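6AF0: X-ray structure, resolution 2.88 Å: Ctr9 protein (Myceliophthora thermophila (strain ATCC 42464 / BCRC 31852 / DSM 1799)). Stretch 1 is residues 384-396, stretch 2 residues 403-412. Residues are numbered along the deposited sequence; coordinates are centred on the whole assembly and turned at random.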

# COMPACT_ATOMS: atom_id res chain seq x y z
N TYR A 384 -2.68 22.36 -3.77
CA TYR A 384 -3.85 21.67 -4.29
C TYR A 384 -3.52 20.20 -4.48
O TYR A 384 -2.77 19.83 -5.39
CB TYR A 384 -4.32 22.31 -5.60
CG TYR A 384 -5.76 22.02 -5.95
CD1 TYR A 384 -6.80 22.35 -5.09
CD2 TYR A 384 -6.09 21.41 -7.15
CE1 TYR A 384 -8.12 22.06 -5.41
CE2 TYR A 384 -7.39 21.13 -7.48
CZ TYR A 384 -8.41 21.45 -6.62
OH TYR A 384 -9.68 21.13 -7.01
N LEU A 385 -4.11 19.37 -3.62
CA LEU A 385 -3.89 17.93 -3.65
C LEU A 385 -4.08 17.25 -5.03
O LEU A 385 -3.25 16.46 -5.46
CB LEU A 385 -4.76 17.27 -2.59
CG LEU A 385 -4.36 15.84 -2.23
CD1 LEU A 385 -4.65 15.54 -0.77
CD2 LEU A 385 -5.08 14.85 -3.13
N PRO A 386 -5.15 17.58 -5.73
CA PRO A 386 -5.25 17.00 -7.07
C PRO A 386 -4.13 17.42 -8.03
O PRO A 386 -3.80 16.68 -8.97
CB PRO A 386 -6.62 17.51 -7.57
CG PRO A 386 -7.39 17.79 -6.34
CD PRO A 386 -6.39 18.26 -5.33
N ALA A 387 -3.59 18.62 -7.83
CA ALA A 387 -2.57 19.15 -8.74
C ALA A 387 -1.26 18.39 -8.54
O ALA A 387 -0.53 18.05 -9.50
CB ALA A 387 -2.36 20.63 -8.50
N LYS A 388 -0.98 18.15 -7.27
CA LYS A 388 0.17 17.39 -6.83
C LYS A 388 0.11 15.99 -7.40
O LYS A 388 1.13 15.43 -7.83
CB LYS A 388 0.22 17.32 -5.29
CG LYS A 388 0.55 18.66 -4.63
CD LYS A 388 0.51 18.59 -3.11
CE LYS A 388 0.68 20.00 -2.55
NZ LYS A 388 0.45 20.07 -1.08
N PHE A 389 -1.09 15.40 -7.36
CA PHE A 389 -1.28 14.08 -7.87
C PHE A 389 -1.06 14.08 -9.37
O PHE A 389 -0.38 13.21 -9.89
CB PHE A 389 -2.67 13.57 -7.49
CG PHE A 389 -2.97 12.17 -7.96
CD1 PHE A 389 -3.71 11.96 -9.12
CD2 PHE A 389 -2.54 11.08 -7.25
CE1 PHE A 389 -4.00 10.68 -9.55
CE2 PHE A 389 -2.82 9.79 -7.68
CZ PHE A 389 -3.55 9.60 -8.83
N GLY A 390 -1.58 15.06 -10.08
CA GLY A 390 -1.41 15.06 -11.52
C GLY A 390 0.06 15.14 -11.88
O GLY A 390 0.52 14.56 -12.87
N ALA A 391 0.81 15.89 -11.09
CA ALA A 391 2.25 15.99 -11.27
C ALA A 391 2.85 14.60 -11.13
O ALA A 391 3.57 14.15 -12.02
CB ALA A 391 2.86 16.94 -10.25
N ALA A 392 2.51 13.93 -10.03
CA ALA A 392 3.06 12.61 -9.72
C ALA A 392 2.83 11.62 -10.85
O ALA A 392 3.74 10.89 -11.25
CB ALA A 392 2.49 12.08 -8.42
N GLN A 393 1.63 11.61 -11.39
CA GLN A 393 1.33 10.76 -12.53
C GLN A 393 2.15 11.16 -13.73
O GLN A 393 2.70 10.32 -14.42
CB GLN A 393 -0.13 10.88 -12.92
CG GLN A 393 -1.12 10.76 -11.79
CD GLN A 393 -2.55 10.67 -12.28
OE1 GLN A 393 -3.28 9.74 -11.93
NE2 GLN A 393 -2.96 11.63 -13.12
N LEU A 394 2.20 12.46 -14.01
CA LEU A 394 2.98 12.95 -15.14
C LEU A 394 4.47 12.59 -15.03
O LEU A 394 5.16 12.45 -16.04
CB LEU A 394 2.81 14.46 -15.32
CG LEU A 394 1.71 14.83 -16.31
CD1 LEU A 394 0.40 14.13 -15.97
CD2 LEU A 394 1.52 16.33 -16.35
N SER A 395 4.95 12.45 -13.80
CA SER A 395 6.33 12.10 -13.61
C SER A 395 6.49 10.58 -13.74
O SER A 395 7.52 10.12 -14.23
CB SER A 395 6.87 12.68 -12.30
OG SER A 395 6.54 11.89 -11.19
N VAL A 396 5.47 9.82 -13.34
CA VAL A 396 5.47 8.37 -13.56
C VAL A 396 5.61 8.07 -15.03
O VAL A 396 6.41 7.23 -15.43
CB VAL A 396 4.20 7.68 -13.04
CG1 VAL A 396 4.02 6.30 -13.67
CG2 VAL A 396 4.23 7.59 -11.51
N GLU A 403 11.07 10.61 -9.02
CA GLU A 403 10.40 11.84 -8.58
C GLU A 403 8.94 11.60 -8.23
O GLU A 403 8.42 12.16 -7.26
CB GLU A 403 10.57 13.02 -9.56
CG GLU A 403 10.32 12.75 -11.03
CD GLU A 403 10.43 14.01 -11.88
OE1 GLU A 403 10.64 15.09 -11.28
OE2 GLU A 403 10.31 13.93 -13.13
N ALA A 404 8.32 10.70 -8.99
CA ALA A 404 7.01 10.17 -8.64
C ALA A 404 7.02 9.65 -7.22
O ALA A 404 6.17 10.02 -6.41
CB ALA A 404 6.62 9.06 -9.59
N LYS A 405 8.02 8.83 -6.90
CA LYS A 405 8.18 8.33 -5.52
C LYS A 405 8.28 9.47 -4.53
O LYS A 405 7.69 9.38 -3.45
CB LYS A 405 9.41 7.45 -5.38
CG LYS A 405 9.39 6.21 -6.23
CD LYS A 405 10.73 5.53 -6.19
CE LYS A 405 10.81 4.65 -4.97
NZ LYS A 405 12.21 4.40 -4.55
N LEU A 406 9.02 10.53 -4.91
CA LEU A 406 9.16 11.72 -4.04
C LEU A 406 7.80 12.21 -3.60
O LEU A 406 7.47 12.16 -2.42
CB LEU A 406 9.82 12.93 -4.71
CG LEU A 406 11.09 12.90 -5.53
CD1 LEU A 406 11.76 14.27 -5.46
CD2 LEU A 406 12.00 11.79 -5.06
N ARG A 407 7.04 12.67 -4.59
CA ARG A 407 5.83 13.48 -4.36
C ARG A 407 4.71 12.68 -3.73
O ARG A 407 3.97 13.19 -2.88
CB ARG A 407 5.36 14.24 -5.62
CG ARG A 407 5.62 13.55 -6.95
CD ARG A 407 5.55 14.54 -8.11
NE ARG A 407 6.66 15.48 -8.08
CZ ARG A 407 7.67 15.51 -8.94
NH1 ARG A 407 7.72 14.65 -9.95
NH2 ARG A 407 8.64 16.41 -8.79
N LEU A 408 4.62 11.40 -4.11
CA LEU A 408 3.63 10.50 -3.53
C LEU A 408 3.92 10.32 -2.05
O LEU A 408 3.04 10.44 -1.21
CB LEU A 408 3.63 9.15 -4.25
CG LEU A 408 3.19 9.20 -5.72
CD1 LEU A 408 3.79 8.06 -6.54
CD2 LEU A 408 1.68 9.18 -5.83
N GLU A 409 5.19 10.06 -1.73
CA GLU A 409 5.60 9.96 -0.34
C GLU A 409 5.26 11.24 0.40
O GLU A 409 4.68 11.21 1.49
CB GLU A 409 7.09 9.65 -0.25
CG GLU A 409 7.55 9.35 1.17
CD GLU A 409 8.62 8.29 1.21
OE1 GLU A 409 9.60 8.47 1.96
OE2 GLU A 409 8.49 7.29 0.47
N LYS A 410 5.59 12.37 -0.23
CA LYS A 410 5.37 13.70 0.35
C LYS A 410 3.91 13.83 0.73
O LYS A 410 3.58 14.27 1.83
CB LYS A 410 5.76 14.80 -0.65
CG LYS A 410 7.24 15.18 -0.71
CD LYS A 410 8.21 14.07 -0.31
CE LYS A 410 9.52 14.11 -1.09
NZ LYS A 410 10.28 12.83 -0.97
N MET A 411 3.05 13.41 -0.19
CA MET A 411 1.58 13.42 -0.03
C MET A 411 1.03 12.52 1.07
O MET A 411 0.16 12.93 1.84
CB MET A 411 0.92 12.93 -1.30
CG MET A 411 0.55 13.99 -2.30
SD MET A 411 -0.61 13.20 -3.40
CE MET A 411 0.05 13.74 -4.95
N ILE A 412 1.47 11.27 1.08
CA ILE A 412 0.96 10.31 2.07
C ILE A 412 1.42 10.73 3.48
O ILE A 412 0.74 10.45 4.47
CB ILE A 412 1.31 8.83 1.76
CG1 ILE A 412 2.80 8.61 1.47
CG2 ILE A 412 0.50 8.32 0.57
CD1 ILE A 412 3.72 8.59 2.69

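Two neighbouring helices of Ctr9 pack antiparallel through small side chains at one end and a single long methionine at the other, a contact made by van der Waals fit, with no clear hydrogen bond passing between them. The axes differ in direction by 158° and approach to 8.3 Å, and the backbones do not stay evenly spaced: CA of Ala 392 lies 4.8 Å from CA of Ala 404, whereas CA of Leu 385 and CA of Met 411 are 8.0 Å apart.

Alanine suits the narrow end because a lone methyl group lets the backbones come close. The CB of Ala 404 points toward the first helix and packs 3.8 Å from Ala 392 O and 3.4 Å from Val 396 CG2, while Ala 392 CB meets Leu 408 CD2 at 4.0 Å. Ser 395, also compact and buried, points its CB toward the second helix, yet its OG donates to Ala 392 O of its own helix at 3.0 Å. Ser 395 OG also lies 3.1 Å from Ala 404 N, but the angle is too poor for a hydrogen bond.

Where the helices diverge, reach replaces closeness. Met 411, which has the largest covered area of any residue in the pair, extends its thioether chain until CE sits 3.1 Å from Phe 389 N and 3.6 Å from Lys 388 CB. Met 411 CE is 3.7 Å from Phe 389 CB and lies near the plane of that ring, at its edge.

Arg 407 shows how a charged residue can join such a surface. Its aliphatic portion covers the alanines, with Arg 407 CD 3.5 Å from Ala 392 CA and 4.2 Å from Ala 391 CB, while its guanidinium forms a salt bridge within its own helix, Arg 407 NH1 to Glu 403 OE1 at 3.2 Å. The pairing buries 471 Å², counting both sides.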